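Local coordinates for protein carbonic anhydrase (Geobacillus kaustophilus, PDB 3VNP) that catalyses the reversible hydration of carbon dioxide to hydrogencarbonate, as a gamma-class carbonic anhydrase that works as a homotrimer with magnesium or zinc in its active site, at residues E33-W38 and N54-Q59; D60-H65 and V78-Q83; H87-R92 and S101-R106. All coordinates share one frame; numbering follows the deposited sequence.

Contact 1 of 3, residues E33-W38 and N54-Q59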
# COMPACT_ATOMS: atom_id res chain seq x y z
N GLU A 33 9.08 4.68 -23.59
CA GLU A 33 8.88 3.45 -24.35
C GLU A 33 9.24 2.20 -23.54
O GLU A 33 10.20 2.19 -22.76
CB GLU A 33 9.73 3.51 -25.63
CG GLU A 33 9.08 2.96 -26.91
CD GLU A 33 8.02 3.89 -27.52
OE1 GLU A 33 8.31 5.09 -27.71
OE2 GLU A 33 6.91 3.41 -27.81
N GLU A 34 8.46 1.14 -23.74
CA GLU A 34 8.69 -0.14 -23.07
C GLU A 34 8.59 -0.14 -21.54
O GLU A 34 8.89 -1.16 -20.91
CB GLU A 34 10.05 -0.71 -23.49
CG GLU A 34 10.08 -1.21 -24.94
CD GLU A 34 11.44 -1.74 -25.35
OE1 GLU A 34 12.41 -0.94 -25.37
OE2 GLU A 34 11.56 -2.94 -25.65
N THR A 35 8.17 0.96 -20.92
CA THR A 35 8.06 0.94 -19.47
C THR A 35 6.69 0.37 -19.09
O THR A 35 5.72 0.48 -19.84
CB THR A 35 8.24 2.35 -18.85
OG1 THR A 35 7.02 3.09 -18.94
CG2 THR A 35 9.33 3.10 -19.55
N SER A 36 6.64 -0.28 -17.93
CA SER A 36 5.40 -0.89 -17.47
C SER A 36 4.97 -0.35 -16.11
O SER A 36 5.76 -0.32 -15.17
CB SER A 36 5.57 -2.40 -17.40
OG SER A 36 6.82 -2.73 -16.83
N ILE A 37 3.72 0.10 -16.03
CA ILE A 37 3.15 0.63 -14.80
C ILE A 37 2.18 -0.47 -14.36
O ILE A 37 1.17 -0.73 -15.02
CB ILE A 37 2.39 1.95 -15.08
CG1 ILE A 37 3.26 2.90 -15.93
CG2 ILE A 37 1.99 2.62 -13.77
CD1 ILE A 37 4.54 3.35 -15.28
N TRP A 38 2.49 -1.13 -13.25
CA TRP A 38 1.66 -2.24 -12.80
C TRP A 38 0.41 -1.93 -11.98
O TRP A 38 0.19 -0.81 -11.52
CB TRP A 38 2.54 -3.28 -12.11
CG TRP A 38 3.59 -3.75 -13.06
CD1 TRP A 38 4.75 -3.11 -13.39
CD2 TRP A 38 3.52 -4.91 -13.91
NE1 TRP A 38 5.40 -3.78 -14.40
CE2 TRP A 38 4.67 -4.89 -14.74
CE3 TRP A 38 2.60 -5.95 -14.06
CZ2 TRP A 38 4.92 -5.87 -15.70
CZ3 TRP A 38 2.84 -6.93 -15.01
CH2 TRP A 38 4.00 -6.88 -15.82
N ASN A 54 12.51 5.34 -20.23
CA ASN A 54 12.18 4.18 -21.05
C ASN A 54 12.60 2.90 -20.34
O ASN A 54 13.50 2.91 -19.50
CB ASN A 54 12.90 4.27 -22.41
CG ASN A 54 12.62 5.59 -23.13
OD1 ASN A 54 11.52 5.81 -23.63
ND2 ASN A 54 13.61 6.47 -23.16
N ARG A 55 11.94 1.79 -20.67
CA ARG A 55 12.24 0.49 -20.09
C ARG A 55 12.20 0.47 -18.57
O ARG A 55 12.90 -0.33 -17.93
CB ARG A 55 13.61 0.01 -20.55
CG ARG A 55 13.86 0.20 -22.02
CD ARG A 55 15.11 -0.52 -22.43
NE ARG A 55 14.86 -1.94 -22.68
CZ ARG A 55 15.60 -2.93 -22.17
NH1 ARG A 55 16.63 -2.65 -21.39
NH2 ARG A 55 15.31 -4.19 -22.47
N VAL A 56 11.38 1.33 -17.99
CA VAL A 56 11.24 1.41 -16.54
C VAL A 56 10.05 0.57 -16.08
O VAL A 56 9.08 0.41 -16.82
CB VAL A 56 10.98 2.86 -16.09
CG1 VAL A 56 10.65 2.89 -14.60
CG2 VAL A 56 12.18 3.74 -16.41
N ASN A 57 10.12 0.01 -14.87
CA ASN A 57 8.99 -0.74 -14.34
C ASN A 57 8.63 -0.22 -12.96
O ASN A 57 9.48 -0.13 -12.08
CB ASN A 57 9.25 -2.25 -14.28
CG ASN A 57 10.29 -2.64 -13.25
OD1 ASN A 57 11.47 -2.80 -13.58
ND2 ASN A 57 9.87 -2.80 -12.00
N ILE A 58 7.37 0.18 -12.81
CA ILE A 58 6.85 0.69 -11.55
C ILE A 58 5.83 -0.35 -11.10
O ILE A 58 4.70 -0.38 -11.58
CB ILE A 58 6.21 2.07 -11.76
CG1 ILE A 58 7.30 3.07 -12.15
CG2 ILE A 58 5.49 2.53 -10.50
CD1 ILE A 58 6.79 4.45 -12.46
N GLN A 59 6.26 -1.21 -10.19
CA GLN A 59 5.43 -2.30 -9.71
C GLN A 59 4.17 -1.96 -8.91
O GLN A 59 3.97 -0.83 -8.46
CB GLN A 59 6.31 -3.31 -8.96
CG GLN A 59 7.20 -4.11 -9.91
CD GLN A 59 8.27 -4.91 -9.21
OE1 GLN A 59 7.98 -5.66 -8.27
NE2 GLN A 59 9.51 -4.78 -9.66
O HOH W 1 9.15 -2.36 -18.31

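Contact 2 of 3, residues D60-H65 and V78-Q83. With MG (magnesium ion), chain E; MG (magnesium ion), chain G.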
# COMPACT_ATOMS: atom_id res chain seq x y z
N ASP A 60 3.32 -2.98 -8.79
CA ASP A 60 2.02 -2.96 -8.13
C ASP A 60 1.82 -2.10 -6.89
O ASP A 60 2.64 -2.10 -5.98
CB ASP A 60 1.63 -4.40 -7.80
CG ASP A 60 1.96 -5.35 -8.93
OD1 ASP A 60 1.14 -5.50 -9.88
OD2 ASP A 60 3.06 -5.95 -8.89
N ASN A 61 0.70 -1.39 -6.87
CA ASN A 61 0.33 -0.54 -5.75
C ASN A 61 1.27 0.57 -5.35
O ASN A 61 1.36 0.91 -4.16
CB ASN A 61 0.08 -1.41 -4.52
CG ASN A 61 -1.20 -2.19 -4.62
OD1 ASN A 61 -2.29 -1.62 -4.57
ND2 ASN A 61 -1.08 -3.50 -4.77
N SER A 62 1.99 1.16 -6.30
CA SER A 62 2.89 2.25 -5.93
C SER A 62 2.18 3.60 -6.02
O SER A 62 1.13 3.74 -6.66
CB SER A 62 4.11 2.25 -6.83
OG SER A 62 4.84 1.05 -6.66
N ILE A 63 2.76 4.59 -5.36
CA ILE A 63 2.20 5.92 -5.38
C ILE A 63 3.28 6.91 -5.81
O ILE A 63 4.33 7.02 -5.17
CB ILE A 63 1.68 6.35 -3.99
CG1 ILE A 63 0.84 5.24 -3.36
CG2 ILE A 63 0.86 7.63 -4.12
CD1 ILE A 63 -0.36 4.82 -4.20
N LEU A 64 3.02 7.62 -6.90
CA LEU A 64 3.95 8.62 -7.39
C LEU A 64 3.28 9.99 -7.31
O LEU A 64 2.21 10.20 -7.87
CB LEU A 64 4.37 8.31 -8.83
CG LEU A 64 5.56 7.34 -8.94
CD1 LEU A 64 5.23 6.03 -8.23
CD2 LEU A 64 5.90 7.09 -10.41
N HIS A 65 3.91 10.91 -6.58
CA HIS A 65 3.38 12.26 -6.44
C HIS A 65 4.52 13.27 -6.27
O HIS A 65 5.70 12.90 -6.31
CB HIS A 65 2.43 12.34 -5.24
CG HIS A 65 1.47 13.50 -5.31
ND1 HIS A 65 1.00 14.14 -4.18
CD2 HIS A 65 0.90 14.12 -6.36
CE1 HIS A 65 0.18 15.10 -4.54
NE2 HIS A 65 0.10 15.12 -5.86
N VAL A 78 15.03 2.03 -14.67
CA VAL A 78 14.76 1.95 -13.23
C VAL A 78 13.72 0.89 -12.87
O VAL A 78 12.74 0.68 -13.58
CB VAL A 78 14.30 3.31 -12.67
CG1 VAL A 78 13.72 3.14 -11.27
CG2 VAL A 78 15.47 4.28 -12.64
N THR A 79 13.97 0.22 -11.75
CA THR A 79 13.07 -0.80 -11.24
C THR A 79 12.48 -0.29 -9.93
O THR A 79 13.21 -0.02 -8.99
CB THR A 79 13.81 -2.13 -10.97
OG1 THR A 79 13.99 -2.84 -12.19
CG2 THR A 79 13.03 -2.99 -10.00
N VAL A 80 11.17 -0.14 -9.89
CA VAL A 80 10.50 0.31 -8.67
C VAL A 80 9.67 -0.86 -8.15
O VAL A 80 8.69 -1.28 -8.77
CB VAL A 80 9.57 1.53 -8.94
CG1 VAL A 80 8.87 1.95 -7.65
CG2 VAL A 80 10.40 2.71 -9.47
N GLY A 81 10.09 -1.39 -7.01
CA GLY A 81 9.41 -2.52 -6.41
C GLY A 81 7.98 -2.28 -5.98
O GLY A 81 7.49 -1.15 -5.97
N HIS A 82 7.31 -3.37 -5.62
CA HIS A 82 5.92 -3.33 -5.20
C HIS A 82 5.64 -2.31 -4.11
O HIS A 82 6.45 -2.08 -3.22
CB HIS A 82 5.50 -4.70 -4.66
CG HIS A 82 5.69 -5.82 -5.64
ND1 HIS A 82 4.93 -5.95 -6.78
CD2 HIS A 82 6.54 -6.88 -5.62
CE1 HIS A 82 5.30 -7.05 -7.42
NE2 HIS A 82 6.27 -7.63 -6.74
N GLN A 83 4.45 -1.71 -4.19
CA GLN A 83 4.00 -0.78 -3.18
C GLN A 83 5.06 0.20 -2.69
O GLN A 83 5.40 0.23 -1.51
CB GLN A 83 3.44 -1.58 -2.01
CG GLN A 83 2.96 -0.77 -0.83
CD GLN A 83 2.61 -1.64 0.37
OE1 GLN A 83 2.92 -1.30 1.51
NE2 GLN A 83 1.96 -2.78 0.11
MG MG E . 1.63 14.12 -1.93
MG MG G . 8.35 -9.02 -6.99
O HOH W 2 0.25 15.76 -0.80
O HOH W 3 9.96 -8.66 -8.86

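Contact 3 of 3, residues H87-R92 and S101-R106. With MG (magnesium ion), chain E.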
# COMPACT_ATOMS: atom_id res chain seq x y z
N HIS A 87 8.05 10.37 -3.76
CA HIS A 87 7.56 11.73 -3.64
C HIS A 87 8.62 12.74 -4.04
O HIS A 87 9.58 12.96 -3.30
CB HIS A 87 7.10 11.96 -2.20
CG HIS A 87 5.96 12.91 -2.08
ND1 HIS A 87 6.12 14.28 -2.01
CD2 HIS A 87 4.62 12.69 -2.03
CE1 HIS A 87 4.94 14.86 -1.93
NE2 HIS A 87 4.01 13.91 -1.95
N SER A 88 8.43 13.36 -5.20
CA SER A 88 9.38 14.35 -5.71
C SER A 88 10.79 13.82 -5.60
O SER A 88 11.71 14.53 -5.21
CB SER A 88 9.27 15.65 -4.91
OG SER A 88 8.09 16.34 -5.25
N ALA A 89 10.96 12.54 -5.93
CA ALA A 89 12.26 11.91 -5.86
C ALA A 89 12.93 11.94 -7.23
O ALA A 89 12.26 12.09 -8.25
CB ALA A 89 12.13 10.48 -5.38
N ILE A 90 14.25 11.79 -7.23
CA ILE A 90 15.03 11.77 -8.45
C ILE A 90 15.79 10.45 -8.45
O ILE A 90 16.75 10.28 -7.72
CB ILE A 90 16.00 12.95 -8.48
CG1 ILE A 90 15.20 14.25 -8.47
CG2 ILE A 90 16.89 12.88 -9.73
CD1 ILE A 90 16.04 15.48 -8.30
N VAL A 91 15.32 9.52 -9.27
CA VAL A 91 15.93 8.20 -9.37
C VAL A 91 16.75 8.11 -10.66
O VAL A 91 16.20 8.20 -11.76
CB VAL A 91 14.84 7.09 -9.38
CG1 VAL A 91 15.48 5.73 -9.21
CG2 VAL A 91 13.81 7.36 -8.29
N ARG A 92 18.06 7.94 -10.52
CA ARG A 92 18.94 7.87 -11.68
C ARG A 92 18.88 6.53 -12.41
O ARG A 92 18.37 5.53 -11.88
CB ARG A 92 20.38 8.18 -11.27
CG ARG A 92 20.55 9.57 -10.69
CD ARG A 92 20.06 10.61 -11.67
NE ARG A 92 20.21 11.97 -11.16
CZ ARG A 92 19.93 13.06 -11.87
NH1 ARG A 92 19.49 12.94 -13.12
NH2 ARG A 92 20.09 14.27 -11.34
N SER A 101 9.49 0.50 0.01
CA SER A 101 10.31 1.64 0.39
C SER A 101 9.58 2.96 0.20
O SER A 101 8.53 3.02 -0.42
CB SER A 101 11.60 1.67 -0.44
OG SER A 101 12.38 0.52 -0.18
N ILE A 102 10.16 4.02 0.76
CA ILE A 102 9.59 5.36 0.66
C ILE A 102 10.74 6.31 0.35
O ILE A 102 11.66 6.46 1.16
CB ILE A 102 8.91 5.78 1.97
CG1 ILE A 102 7.79 4.80 2.32
CG2 ILE A 102 8.34 7.19 1.84
CD1 ILE A 102 6.97 5.19 3.55
N ILE A 103 10.70 6.94 -0.82
CA ILE A 103 11.75 7.87 -1.21
C ILE A 103 11.15 9.26 -1.14
O ILE A 103 10.24 9.58 -1.90
CB ILE A 103 12.24 7.59 -2.64
CG1 ILE A 103 12.46 6.09 -2.83
CG2 ILE A 103 13.53 8.35 -2.90
CD1 ILE A 103 13.46 5.46 -1.88
N LEU A 104 11.65 10.08 -0.23
CA LEU A 104 11.09 11.41 -0.07
C LEU A 104 11.71 12.53 -0.90
O LEU A 104 12.70 12.35 -1.60
CB LEU A 104 11.04 11.75 1.42
CG LEU A 104 10.12 10.75 2.14
CD1 LEU A 104 10.12 11.00 3.63
CD2 LEU A 104 8.70 10.87 1.58
N ASP A 105 11.09 13.70 -0.79
CA ASP A 105 11.43 14.91 -1.53
C ASP A 105 12.87 15.35 -1.73
O ASP A 105 13.64 15.55 -0.79
CB ASP A 105 10.59 16.03 -0.94
CG ASP A 105 9.12 15.66 -0.89
OD1 ASP A 105 8.41 15.89 -1.89
OD2 ASP A 105 8.68 15.11 0.13
N ARG A 106 13.22 15.51 -3.01
CA ARG A 106 14.54 15.94 -3.46
C ARG A 106 15.61 14.91 -3.16
O ARG A 106 16.79 15.13 -3.42
CB ARG A 106 14.89 17.29 -2.84
CG ARG A 106 13.85 18.36 -3.18
CD ARG A 106 14.16 19.69 -2.52
NE ARG A 106 15.09 20.50 -3.29
CZ ARG A 106 15.57 21.67 -2.89
NH1 ARG A 106 15.21 22.16 -1.71
NH2 ARG A 106 16.40 22.35 -3.66
MG MG E . 1.63 14.12 -1.93
O HOH W 2 0.25 15.76 -0.80

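Contact 1 of 3, residues E33-W38 and N54-Q59
Ile-37 and Ile-58 lie side by side and point the same way, both toward the interior of a left-handed beta-helix. The chain of Ile-37 bends at its second torsion (chi2 -63°), which brings its tip to the neighbouring coil: Ile-37 CD1 is 3.8 Å from Ile-58 CD1. On the outer face Ser-36 sits beside Asn-57, with Ser-36 OG 3.6 Å from Asn-57 CB. Trp-38 follows at the end of the strand and turns toward 54-59. It meets that segment with the pyrrole edge of its ring, and Trp-38 CD1 is 3.3 Å from Ile-58 O, near the ring plane. The backbones run parallel. Ile-58 N donates to Ser-36 O at 2.9 Å, and Trp-38 N to Ile-58 O in a nearly straight bond (175°). A water lies 2.8 Å from Ser-36 OG and within bonding distance of Glu-34 O.

The corner before the strands is polar. Asn-54 turns its carbonyl to the coil alongside, and Glu-33 N reaches a lone pair of Asn-54 OD1 at 2.7 Å, in the carbonyl plane. The Asn-54 amide nitrogen is bonded to Asp-76, so the group links successive coils. An alanine here would probably leave Glu-33 N and Asp-76 each without this partner. Glu-34 and Arg-55 lie alongside one another, the planes of carboxylate and guanidinium turned 49° against each other. Their salt bridge is long, 3.8 Å from Glu-34 OE1 to Arg-55 NE.

Strands 36-37 and 57-58 are neighbours in one parallel sheet, followed by 79-80. Inside, Val-56 and Ile-58 pack on Ile-74 of strand 72-74. Outside, helix 146-170 lies over the sheet: Tyr-166 meets Trp-38 edge-to-face, and Tyr-159 touches Asn-57 and Gln-59.

Contact 2 of 3, residues D60-H65 and V78-Q83
The carboxylate of Asp-60 and the ring of His-82 lie side by side and nearly coplanar, 19° apart. The carboxylate is at the ring's edge, and His-65 of the second subunit turns its ring at about 80° to that of His-82. Asp-60 and His-82 belong to stacked corners of a left-handed beta-helix. The hydrogen bond from His-82 ND1 to Asp-60 OD2 is weak, 2.8 Å with a bent angle, and the place of that oxygen is less sure. Asp-60 OD2 also makes a salt bridge with Arg-44 of the second subunit.

At the far edge of the ring, His-82 NE2 binds a magnesium ion at 2.5 Å. His-65 and His-87 of the second subunit complete the protein side of this site, so it spans the subunit interface. His-65 of this chain serves another magnesium ion through its ND1.

Ser-62 OG lies 3.5 Å from Gly-81 O and is bonded to Gln-59 O and Val-84 N. Asn-61 and Gln-83 both take positive phi, which turns the two corners alike. Gln-83 N donates to Asp-60 O at 2.6 Å, and beside it Gln-83 CA makes a CH...O contact of 3.3 Å with Asn-61 O.

Contact 3 of 3, residues H87-R92 and S101-R106
Asp-105 OD1 is gripped by two hydrogen bonds, one from His-87 ND1 and one with Ser-67 OG. The first is 2.8 Å long, His-87 ND1 to Asp-105 OD1, and close to straight. The oxygen lies in the plane of the imidazole and is met on its syn side. The carboxylate itself is turned 71° against the ring, so the two groups run alongside each other without being coplanar. Asp-105 holds CG beside its own backbone N (chi1 -52°), which brings the carboxylate back over the neighbouring corner. Ser-88 CB closes in on the same oxygen, 3.1 Å from Asp-105 OD1, while Ser-88 OG bonds to Ser-67 N and Asn-70 O.

With ND1 as donor, the other ring nitrogen is left for the metal, and His-87 NE2 binds magnesium at 2.4 Å. Asp-105 is thus a second-shell residue that fixes the rotation of a metal ligand. His-65 of this chain and His-82 of the third subunit bind the same ion.

Two backbone bonds also tie the corners together. His-87 N donates to Ile-103 O at 3.0 Å, and Arg-106 N to Ser-88 O at 2.8 Å. On the inner side Ala-89 CB rests 3.6 Å from Ile-103 CG2.

These are successive corners of the left-handed beta-helix. Strands 85-87 and 102-103 are neighbours in one parallel sheet, and 90-91 pairs with 108-109 in the next. Ile-103 also packs on Leu-86 and on Ile-97 of strand 96-97, and Met-99 of the third subunit lies against His-87 and Leu-104.

The contacts follow one another along the chain and along the beta-helix axis. Contacts 1 and 2 have centres about 10 Å apart and share a sheet: Val-80 N probably bonds to Asn-57 O (2.8 Å), and Gln-59 N to Val-80 O. Contacts 2 and 3 have centres about 11 Å apart. A probable bond from Ser-88 N to His-65 O (3.0 Å) joins them, as does one magnesium ion, bound by a histidine from each. Each active site lies between two subunits: His-82 of contact 2 binds the ion held by His-65 and His-87 of the second subunit. Contact 1 lies about 17 Å from contact 3, between centres. Its Gln-59 packs against His-82 and so borders the active site.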